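PDB 2X9Z: CELL WALL surface anchor family protein from Streptococcus pneumoniae, which forms the repeating backbone of the pneumococcal pilus as the pilin subunit RrgB, a surface-anchored protein linked to cell adhesion. Local coordinates for residues Val134-Gly145 against Trp243-Pro253; Val72-Ala83 against Lys94-Val103. The protein carries 1 engineered substitution. All coordinates share one frame; numbering follows the deposited sequence.

Interaction 1. Residues Val134-Gly145 against Trp243-Pro253; sequences VTFNYGNNPDHG and WKDENPKPLDP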
loop_
_atom_site.group_PDB
_atom_site.type_symbol
_atom_site.label_atom_id
_atom_site.label_comp_id
_atom_site.label_asym_id
_atom_site.label_seq_id
_atom_site.Cartn_x
_atom_site.Cartn_y
_atom_site.Cartn_z
ATOM N N VAL A 134 -0.327 -2.456 -1.596
ATOM C CA VAL A 134 0.182 -2.654 -0.248
ATOM C C VAL A 134 1.596 -2.122 -0.149
ATOM O O VAL A 134 2.366 -2.166 -1.121
ATOM C CB VAL A 134 0.218 -4.152 0.108
ATOM C CG1 VAL A 134 1.129 -4.414 1.311
ATOM C CG2 VAL A 134 -1.171 -4.659 0.374
ATOM N N THR A 135 1.936 -1.611 1.027
ATOM C CA THR A 135 3.327 -1.366 1.364
ATOM C C THR A 135 3.655 -2.018 2.683
ATOM O O THR A 135 2.800 -2.130 3.573
ATOM C CB THR A 135 3.694 0.144 1.486
ATOM O OG1 THR A 135 2.853 0.794 2.457
ATOM C CG2 THR A 135 3.592 0.847 0.148
ATOM N N PHE A 136 4.903 -2.453 2.797
ATOM C CA PHE A 136 5.493 -2.788 4.083
ATOM C C PHE A 136 6.467 -1.668 4.408
ATOM O O PHE A 136 7.482 -1.496 3.723
ATOM C CB PHE A 136 6.208 -4.140 4.046
ATOM C CG PHE A 136 6.823 -4.542 5.359
ATOM C CD1 PHE A 136 6.048 -4.615 6.511
ATOM C CD2 PHE A 136 8.175 -4.849 5.445
ATOM C CE1 PHE A 136 6.605 -4.986 7.722
ATOM C CE2 PHE A 136 8.738 -5.226 6.658
ATOM C CZ PHE A 136 7.951 -5.294 7.793
ATOM N N ASN A 137 6.118 -0.884 5.421
ATOM C CA ASN A 137 6.919 0.251 5.858
ATOM C C ASN A 137 7.647 -0.144 7.117
ATOM O O ASN A 137 7.022 -0.473 8.127
ATOM C CB ASN A 137 6.019 1.453 6.110
ATOM C CG ASN A 137 5.147 1.756 4.914
ATOM O OD1 ASN A 137 5.573 2.447 3.967
ATOM N ND2 ASN A 137 3.931 1.218 4.920
ATOM N N TYR A 138 8.971 -0.140 7.046
ATOM C CA TYR A 138 9.783 -0.694 8.119
ATOM C C TYR A 138 11.098 0.064 8.252
ATOM O O TYR A 138 11.467 0.856 7.385
ATOM C CB TYR A 138 10.076 -2.175 7.829
ATOM C CG TYR A 138 11.148 -2.369 6.776
ATOM C CD1 TYR A 138 10.863 -2.226 5.420
ATOM C CD2 TYR A 138 12.449 -2.697 7.139
ATOM C CE1 TYR A 138 11.849 -2.398 4.458
ATOM C CE2 TYR A 138 13.440 -2.869 6.186
ATOM C CZ TYR A 138 13.138 -2.717 4.847
ATOM O OH TYR A 138 14.131 -2.899 3.902
ATOM N N GLY A 139 11.820 -0.206 9.328
ATOM C CA GLY A 139 13.148 0.343 9.484
ATOM C C GLY A 139 13.614 0.243 10.912
ATOM O O GLY A 139 12.848 -0.125 11.806
ATOM N N ASN A 140 14.884 0.565 11.121
ATOM C CA ASN A 140 15.455 0.586 12.458
ATOM C C ASN A 140 15.069 1.846 13.233
ATOM O O ASN A 140 15.250 1.909 14.454
ATOM C CB ASN A 140 16.974 0.449 12.378
ATOM C CG ASN A 140 17.416 -0.939 11.945
ATOM O OD1 ASN A 140 16.596 -1.804 11.632
ATOM N ND2 ASN A 140 18.722 -1.160 11.936
ATOM N N ASN A 141 14.581 2.853 12.509
ATOM C CA ASN A 141 13.976 4.041 13.111
ATOM C C ASN A 141 12.464 3.969 12.943
ATOM O O ASN A 141 11.971 3.267 12.059
ATOM C CB ASN A 141 14.475 5.317 12.434
ATOM C CG ASN A 141 15.984 5.429 12.436
ATOM O OD1 ASN A 141 16.637 5.286 13.473
ATOM N ND2 ASN A 141 16.547 5.702 11.270
ATOM N N PRO A 142 11.716 4.694 13.785
ATOM C CA PRO A 142 10.263 4.705 13.575
ATOM C C PRO A 142 9.942 5.136 12.145
ATOM O O PRO A 142 10.561 6.073 11.639
ATOM C CB PRO A 142 9.777 5.746 14.597
ATOM C CG PRO A 142 10.818 5.715 15.680
ATOM C CD PRO A 142 12.121 5.484 14.963
ATOM N N ASP A 143 9.016 4.441 11.493
ATOM C CA ASP A 143 8.631 4.805 10.137
ATOM C C ASP A 143 7.180 5.267 10.055
ATOM O O ASP A 143 6.281 4.638 10.623
ATOM C CB ASP A 143 8.857 3.654 9.164
ATOM C CG ASP A 143 8.961 4.146 7.734
ATOM O OD1 ASP A 143 10.069 4.587 7.342
ATOM O OD2 ASP A 143 7.932 4.122 7.017
ATOM N N HIS A 144 6.959 6.346 9.311
ATOM C CA HIS A 144 5.645 6.972 9.182
ATOM C C HIS A 144 5.014 6.777 7.805
ATOM O O HIS A 144 3.966 7.352 7.519
ATOM C CB HIS A 144 5.748 8.467 9.484
ATOM C CG HIS A 144 6.228 8.769 10.868
ATOM N ND1 HIS A 144 7.560 8.948 11.176
ATOM C CD2 HIS A 144 5.548 8.918 12.027
ATOM C CE1 HIS A 144 7.678 9.196 12.468
ATOM N NE2 HIS A 144 6.473 9.181 13.007
ATOM N N GLY A 145 5.641 5.962 6.964
ATOM C CA GLY A 145 5.121 5.716 5.628
ATOM C C GLY A 145 3.947 4.754 5.576
ATOM O O GLY A 145 3.697 3.985 6.507
ATOM N N TRP A 243 8.204 12.223 5.476
ATOM C CA TRP A 243 8.843 12.254 6.786
ATOM C C TRP A 243 10.309 11.872 6.658
ATOM O O TRP A 243 10.628 10.861 6.033
ATOM C CB TRP A 243 8.193 11.233 7.719
ATOM C CG TRP A 243 6.763 11.453 8.095
ATOM C CD1 TRP A 243 5.660 11.282 7.295
ATOM C CD2 TRP A 243 6.265 11.790 9.401
ATOM N NE1 TRP A 243 4.513 11.520 8.024
ATOM C CE2 TRP A 243 4.856 11.839 9.311
ATOM C CE3 TRP A 243 6.874 12.071 10.631
ATOM C CZ2 TRP A 243 4.045 12.154 10.407
ATOM C CZ3 TRP A 243 6.063 12.385 11.723
ATOM C CH2 TRP A 243 4.666 12.423 11.601
ATOM N N LYS A 244 11.199 12.650 7.269
ATOM C CA LYS A 244 12.625 12.326 7.236
ATOM C C LYS A 244 12.953 11.227 8.257
ATOM O O LYS A 244 13.603 11.481 9.271
ATOM C CB LYS A 244 13.463 13.574 7.501
ATOM C CG LYS A 244 14.901 13.453 7.058
ATOM C CD LYS A 244 15.662 14.734 7.386
ATOM C CE LYS A 244 17.082 14.684 6.864
ATOM N NZ LYS A 244 17.724 16.018 6.999
ATOM N N ASP A 245 12.506 10.003 7.982
ATOM C CA ASP A 245 12.665 8.887 8.919
ATOM C C ASP A 245 14.015 8.176 8.813
ATOM O O ASP A 245 14.369 7.395 9.696
ATOM C CB ASP A 245 11.552 7.854 8.712
ATOM C CG ASP A 245 10.177 8.367 9.111
ATOM O OD1 ASP A 245 10.081 9.229 10.019
ATOM O OD2 ASP A 245 9.187 7.896 8.509
ATOM N N GLU A 246 14.752 8.419 7.733
ATOM C CA GLU A 246 16.067 7.803 7.536
ATOM C C GLU A 246 15.997 6.275 7.563
ATOM O O GLU A 246 16.835 5.605 8.170
ATOM C CB GLU A 246 17.079 8.326 8.567
ATOM C CG GLU A 246 17.287 9.834 8.514
ATOM C CD GLU A 246 17.898 10.303 7.205
ATOM O OE1 GLU A 246 18.346 9.450 6.406
ATOM O OE2 GLU A 246 17.937 11.532 6.979
ATOM N N ASN A 247 14.979 5.737 6.898
ATOM C CA ASN A 247 14.794 4.295 6.773
ATOM C C ASN A 247 14.944 3.824 5.327
ATOM O O ASN A 247 14.937 4.639 4.404
ATOM C CB ASN A 247 13.402 3.916 7.281
ATOM C CG ASN A 247 13.318 3.900 8.792
ATOM O OD1 ASN A 247 14.292 3.582 9.483
ATOM N ND2 ASN A 247 12.148 4.232 9.317
ATOM N N PRO A 248 15.067 2.499 5.127
ATOM C CA PRO A 248 15.116 1.950 3.769
ATOM C C PRO A 248 13.806 2.205 3.033
ATOM O O PRO A 248 12.776 2.457 3.667
ATOM C CB PRO A 248 15.276 0.440 4.002
ATOM C CG PRO A 248 15.747 0.292 5.410
ATOM C CD PRO A 248 15.154 1.446 6.155
ATOM N N LYS A 249 13.838 2.123 1.711
ATOM C CA LYS A 249 12.610 2.224 0.935
ATOM C C LYS A 249 11.635 1.112 1.343
ATOM O O LYS A 249 12.046 0.027 1.734
ATOM C CB LYS A 249 12.916 2.171 -0.565
ATOM C CG LYS A 249 13.391 0.822 -1.073
ATOM C CD LYS A 249 13.737 0.889 -2.553
ATOM C CE LYS A 249 14.260 -0.443 -3.062
ATOM N NZ LYS A 249 14.459 -0.427 -4.537
ATOM N N PRO A 250 10.328 1.386 1.264
ATOM C CA PRO A 250 9.350 0.369 1.661
ATOM C C PRO A 250 9.296 -0.783 0.663
ATOM O O PRO A 250 9.767 -0.638 -0.465
ATOM C CB PRO A 250 8.026 1.136 1.618
ATOM C CG PRO A 250 8.253 2.194 0.586
ATOM C CD PRO A 250 9.686 2.614 0.769
ATOM N N LEU A 251 8.741 -1.914 1.078
ATOM C CA LEU A 251 8.432 -2.985 0.134
ATOM C C LEU A 251 7.072 -2.732 -0.499
ATOM O O LEU A 251 6.162 -2.208 0.141
ATOM C CB LEU A 251 8.408 -4.342 0.834
ATOM C CG LEU A 251 9.606 -4.716 1.709
ATOM C CD1 LEU A 251 9.461 -6.158 2.143
ATOM C CD2 LEU A 251 10.907 -4.508 0.951
ATOM N N ASP A 252 6.938 -3.135 -1.756
ATOM C CA ASP A 252 5.743 -2.890 -2.545
ATOM C C ASP A 252 5.539 -4.128 -3.423
ATOM O O ASP A 252 6.141 -4.238 -4.487
ATOM C CB ASP A 252 5.992 -1.641 -3.401
ATOM C CG ASP A 252 4.742 -1.119 -4.090
ATOM O OD1 ASP A 252 3.632 -1.639 -3.847
ATOM O OD2 ASP A 252 4.884 -0.167 -4.890
ATOM N N PRO A 253 4.725 -5.088 -2.962
ATOM C CA PRO A 253 4.556 -6.359 -3.676
ATOM C C PRO A 253 3.822 -6.188 -5.003
ATOM O O PRO A 253 3.049 -5.246 -5.184
ATOM C CB PRO A 253 3.686 -7.187 -2.717
ATOM C CG PRO A 253 2.960 -6.182 -1.903
ATOM C CD PRO A 253 3.890 -5.017 -1.750
HETATM O O HOH W 1 1.477 -3.214 -3.890
HETATM O O HOH W 2 10.381 1.618 4.888
HETATM O O HOH W 3 13.952 -1.859 1.433
HETATM O O HOH W 4 16.717 2.301 9.462
HETATM O O HOH W 5 11.364 8.572 12.304
#
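H144 lays its imidazole flat over the six-membered ring of W243, centroids 3.6 Å apart and planes within 9°, a face-to-face stack. H144 CG stands anti to its carbonyl carbon (chi1 -61°), which carries the ring over the indole. Its CB sits above the five-membered ring, a CH-pi contact almost on the ring normal. The stack and the ND1 bond probably fix the ring's rotation: ND1 donates to D245 OD1 at 2.8 Å, the oxygen lying in the imidazole plane and met on its syn side, while H144 N binds D245 OD2 at 2.8 Å from above the carboxylate plane. The second hub is N247. Its OD1 takes N141 N in plane on a lone pair (3.1 Å), and its ND2 gives to N141 O (2.9 Å) and, nearly straight at 166°, to the anti lone pair of D143 OD1 (2.9 Å). That D143 oxygen also bonds S226 of strand 226-229. At the far end L251 lies alongside F136, with L251 CD1 3.8 Å from F136 CD2. Reciprocal F136-L251 backbone bonds make a single antiparallel bridge: the chain leaving strand 237-243 runs beside strand 130-139 towards strand 257-259, consistent with a connection between Cna-B-like domains of a Gram-positive pilin.

Interaction 2. Residues Val72-Ala83 against Lys94-Val103; sequences VDDVALEAGDYA and KLTDAGLAKV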
loop_
_atom_site.group_PDB
_atom_site.type_symbol
_atom_site.label_atom_id
_atom_site.label_comp_id
_atom_site.label_asym_id
_atom_site.label_seq_id
_atom_site.Cartn_x
_atom_site.Cartn_y
_atom_site.Cartn_z
ATOM N N VAL A 72 2.270 -15.106 12.954
ATOM C CA VAL A 72 3.711 -15.210 12.756
ATOM C C VAL A 72 4.078 -16.687 12.849
ATOM O O VAL A 72 3.754 -17.347 13.834
ATOM C CB VAL A 72 4.492 -14.420 13.814
ATOM C CG1 VAL A 72 5.991 -14.626 13.621
ATOM C CG2 VAL A 72 4.126 -12.944 13.762
ATOM N N ASP A 73 4.722 -17.213 11.807
ATOM C CA ASP A 73 5.011 -18.642 11.700
ATOM C C ASP A 73 3.762 -19.476 11.997
ATOM O O ASP A 73 3.820 -20.509 12.661
ATOM C CB ASP A 73 6.189 -19.043 12.594
ATOM C CG ASP A 73 7.524 -18.493 12.093
ATOM O OD1 ASP A 73 7.596 -17.996 10.951
ATOM O OD2 ASP A 73 8.518 -18.554 12.838
ATOM N N ASP A 74 2.629 -19.008 11.481
ATOM C CA ASP A 74 1.341 -19.693 11.612
ATOM C C ASP A 74 0.771 -19.726 13.035
ATOM O O ASP A 74 -0.155 -20.488 13.319
ATOM C CB ASP A 74 1.404 -21.102 11.007
ATOM C CG ASP A 74 1.637 -21.085 9.503
ATOM O OD1 ASP A 74 0.998 -20.272 8.799
ATOM O OD2 ASP A 74 2.457 -21.893 9.018
ATOM N N VAL A 75 1.309 -18.888 13.917
ATOM C CA VAL A 75 0.739 -18.715 15.251
ATOM C C VAL A 75 0.037 -17.359 15.302
ATOM O O VAL A 75 0.650 -16.329 15.023
ATOM C CB VAL A 75 1.821 -18.786 16.350
ATOM C CG1 VAL A 75 1.199 -18.586 17.727
ATOM C CG2 VAL A 75 2.572 -20.115 16.283
ATOM N N ALA A 76 -1.254 -17.354 15.626
ATOM C CA ALA A 76 -2.001 -16.104 15.693
ATOM C C ALA A 76 -1.381 -15.156 16.714
ATOM O O ALA A 76 -1.034 -15.559 17.823
ATOM C CB ALA A 76 -3.460 -16.372 16.044
ATOM N N LEU A 77 -1.231 -13.892 16.337
ATOM C CA LEU A 77 -0.761 -12.899 17.291
ATOM C C LEU A 77 -1.806 -12.673 18.384
ATOM O O LEU A 77 -3.005 -12.846 18.161
ATOM C CB LEU A 77 -0.428 -11.574 16.597
ATOM C CG LEU A 77 0.839 -11.534 15.734
ATOM C CD1 LEU A 77 1.043 -10.138 15.156
ATOM C CD2 LEU A 77 2.060 -11.956 16.543
ATOM N N GLU A 78 -1.340 -12.299 19.571
ATOM C CA GLU A 78 -2.244 -11.879 20.634
ATOM C C GLU A 78 -2.714 -10.452 20.319
ATOM O O GLU A 78 -2.027 -9.715 19.618
ATOM C CB GLU A 78 -1.542 -11.959 21.992
ATOM C CG GLU A 78 -0.933 -13.335 22.293
ATOM C CD GLU A 78 -1.962 -14.390 22.707
ATOM O OE1 GLU A 78 -3.134 -14.038 22.954
ATOM O OE2 GLU A 78 -1.595 -15.583 22.792
ATOM N N ALA A 79 -3.887 -10.070 20.813
ATOM C CA ALA A 79 -4.459 -8.757 20.493
ATOM C C ALA A 79 -3.505 -7.581 20.722
ATOM O O ALA A 79 -3.451 -6.642 19.915
ATOM C CB ALA A 79 -5.747 -8.541 21.266
ATOM N N GLY A 80 -2.757 -7.627 21.818
ATOM C CA GLY A 80 -1.844 -6.549 22.158
ATOM C C GLY A 80 -0.559 -6.529 21.344
ATOM O O GLY A 80 0.283 -5.645 21.533
ATOM N N ASP A 81 -0.401 -7.493 20.440
ATOM C CA ASP A 81 0.804 -7.591 19.617
ATOM C C ASP A 81 0.768 -6.689 18.380
ATOM O O ASP A 81 1.782 -6.521 17.700
ATOM C CB ASP A 81 1.015 -9.028 19.144
ATOM C CG ASP A 81 1.367 -9.977 20.266
ATOM O OD1 ASP A 81 1.731 -9.514 21.370
ATOM O OD2 ASP A 81 1.287 -11.196 20.027
ATOM N N TYR A 82 -0.400 -6.147 18.061
ATOM C CA TYR A 82 -0.544 -5.330 16.862
ATOM C C TYR A 82 -1.673 -4.325 17.031
ATOM O O TYR A 82 -2.528 -4.485 17.901
ATOM C CB TYR A 82 -0.799 -6.204 15.621
ATOM C CG TYR A 82 -2.093 -6.990 15.652
ATOM C CD1 TYR A 82 -2.182 -8.191 16.345
ATOM C CD2 TYR A 82 -3.217 -6.548 14.962
ATOM C CE1 TYR A 82 -3.358 -8.919 16.368
ATOM C CE2 TYR A 82 -4.401 -7.266 14.982
ATOM C CZ TYR A 82 -4.465 -8.454 15.685
ATOM O OH TYR A 82 -5.635 -9.173 15.699
ATOM N N ALA A 83 -1.657 -3.290 16.194
ATOM C CA ALA A 83 -2.706 -2.289 16.153
ATOM C C ALA A 83 -3.242 -2.249 14.735
ATOM O O ALA A 83 -2.498 -1.979 13.790
ATOM C CB ALA A 83 -2.162 -0.928 16.545
ATOM N N LYS A 94 -0.033 -2.467 12.283
ATOM C CA LYS A 94 1.319 -2.222 12.744
ATOM C C LYS A 94 1.620 -3.075 13.968
ATOM O O LYS A 94 0.764 -3.257 14.838
ATOM C CB LYS A 94 1.498 -0.747 13.085
ATOM C CG LYS A 94 0.729 -0.286 14.304
ATOM C CD LYS A 94 1.267 1.034 14.809
ATOM C CE LYS A 94 1.581 0.959 16.284
ATOM N NZ LYS A 94 2.320 2.166 16.733
ATOM N N LEU A 95 2.834 -3.608 14.040
ATOM C CA LEU A 95 3.222 -4.358 15.226
ATOM C C LEU A 95 3.494 -3.403 16.391
ATOM O O LEU A 95 4.125 -2.357 16.213
ATOM C CB LEU A 95 4.452 -5.226 14.958
ATOM C CG LEU A 95 4.297 -6.293 13.875
ATOM C CD1 LEU A 95 5.504 -7.218 13.882
ATOM C CD2 LEU A 95 3.008 -7.095 14.056
ATOM N N THR A 96 3.002 -3.754 17.577
ATOM C CA THR A 96 3.352 -3.026 18.794
ATOM C C THR A 96 4.715 -3.517 19.269
ATOM O O THR A 96 5.310 -4.400 18.651
ATOM C CB THR A 96 2.355 -3.321 19.909
ATOM O OG1 THR A 96 2.407 -4.719 20.201
ATOM C CG2 THR A 96 0.940 -2.941 19.492
ATOM N N ASP A 97 5.213 -2.971 20.373
ATOM C CA ASP A 97 6.469 -3.473 20.913
ATOM C C ASP A 97 6.374 -4.973 21.218
ATOM O O ASP A 97 7.324 -5.729 20.982
ATOM C CB ASP A 97 6.879 -2.689 22.160
ATOM C CG ASP A 97 7.344 -1.275 21.837
ATOM O OD1 ASP A 97 7.549 -0.963 20.641
ATOM O OD2 ASP A 97 7.509 -0.476 22.780
ATOM N N ALA A 98 5.223 -5.404 21.733
ATOM C CA ALA A 98 5.005 -6.817 22.043
ATOM C C ALA A 98 5.078 -7.679 20.775
ATOM O O ALA A 98 5.640 -8.774 20.789
ATOM C CB ALA A 98 3.673 -7.015 22.749
ATOM N N GLY A 99 4.506 -7.193 19.678
ATOM C CA GLY A 99 4.582 -7.906 18.414
ATOM C C GLY A 99 5.975 -7.867 17.809
ATOM O O GLY A 99 6.448 -8.854 17.248
ATOM N N LEU A 100 6.640 -6.721 17.914
ATOM C CA LEU A 100 7.992 -6.598 17.385
ATOM C C LEU A 100 8.919 -7.595 18.066
ATOM O O LEU A 100 9.841 -8.121 17.449
ATOM C CB LEU A 100 8.514 -5.177 17.571
ATOM C CG LEU A 100 7.921 -4.146 16.603
ATOM C CD1 LEU A 100 8.243 -2.734 17.053
ATOM C CD2 LEU A 100 8.409 -4.391 15.181
ATOM N N ALA A 101 8.671 -7.866 19.343
ATOM C CA ALA A 101 9.513 -8.802 20.084
ATOM C C ALA A 101 9.475 -10.205 19.480
ATOM O O ALA A 101 10.411 -10.982 19.653
ATOM C CB ALA A 101 9.110 -8.844 21.559
ATOM N N LYS A 102 8.388 -10.526 18.785
ATOM C CA LYS A 102 8.221 -11.851 18.197
ATOM C C LYS A 102 8.864 -11.991 16.812
ATOM O O LYS A 102 9.033 -13.107 16.325
ATOM C CB LYS A 102 6.737 -12.236 18.145
ATOM C CG LYS A 102 6.135 -12.445 19.528
ATOM C CD LYS A 102 4.646 -12.728 19.486
ATOM C CE LYS A 102 4.154 -13.105 20.879
ATOM N NZ LYS A 102 2.691 -13.370 20.888
ATOM N N VAL A 103 9.231 -10.874 16.185
ATOM C CA VAL A 103 9.902 -10.941 14.883
ATOM C C VAL A 103 11.335 -10.419 14.905
ATOM O O VAL A 103 12.117 -10.763 14.029
ATOM C CB VAL A 103 9.102 -10.237 13.752
ATOM C CG1 VAL A 103 7.727 -10.860 13.608
ATOM C CG2 VAL A 103 8.998 -8.739 14.002
HETATM O O HOH W 6 1.389 -15.253 19.372
HETATM O O HOH W 7 2.765 -11.188 23.253
#
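D81 and K102 meet at about a right angle. The lysine chain, extended beyond CG, brings NZ to D81 OD2 at 2.7 Å on the syn side, forming a salt bridge. E78 N reaches the same oxygen at 2.9 Å from the opposite face of the carboxylate, so two donors grip OD2 and limit its rotation. A water links NZ to A76 O. L77 slides past K102 in the reverse direction, L77 CD2 against K102 CD at 4.0 Å, and crosses L95 at about a right angle with L77 CD1 3.8 Å from L95 CD2. T96 holds OG1 between its backbone N and carbonyl carbon (chi1 62°), which lets the hydroxyl donate to G80 O in the carbonyl plane at 2.7 Å while accepting from G99 N. T96 N comes to D81 O at 3.0 Å from well above the carbonyl plane. A83 and K94 form a hydrogen-bonded antiparallel pair, Y82 and L95 the adjacent non-hydrogen-bonded one. T96, the N-cap, links the end of strand 90-95 to helix 97-103; the hairpin partner of that strand, 82-87, is outermost in the mixed sheet. L95 and L100 rest on strand 50-57, and L77 and Y82 touch V70 of strand 61-72.

In the fold
Interactions 1 and 2 follow each other along the chain, the second closing at V103 before the first opens at V134. Their centres lie about 18 Å apart and their nearest atoms about 7 Å, so they do not touch. What connects them is the mixed sheet in which strand 50-57 sits between 130-139 and 90-95: F136 and L95 both rest on A51. Interaction 2 is local, its segments 11 residues apart, and lies farther out, about 20 Å from the chain centre against about 11 Å. Interaction 1 instead bridges 98 residues, bringing the return from strand 237-243 back to the mixed sheet that holds strand 130-139.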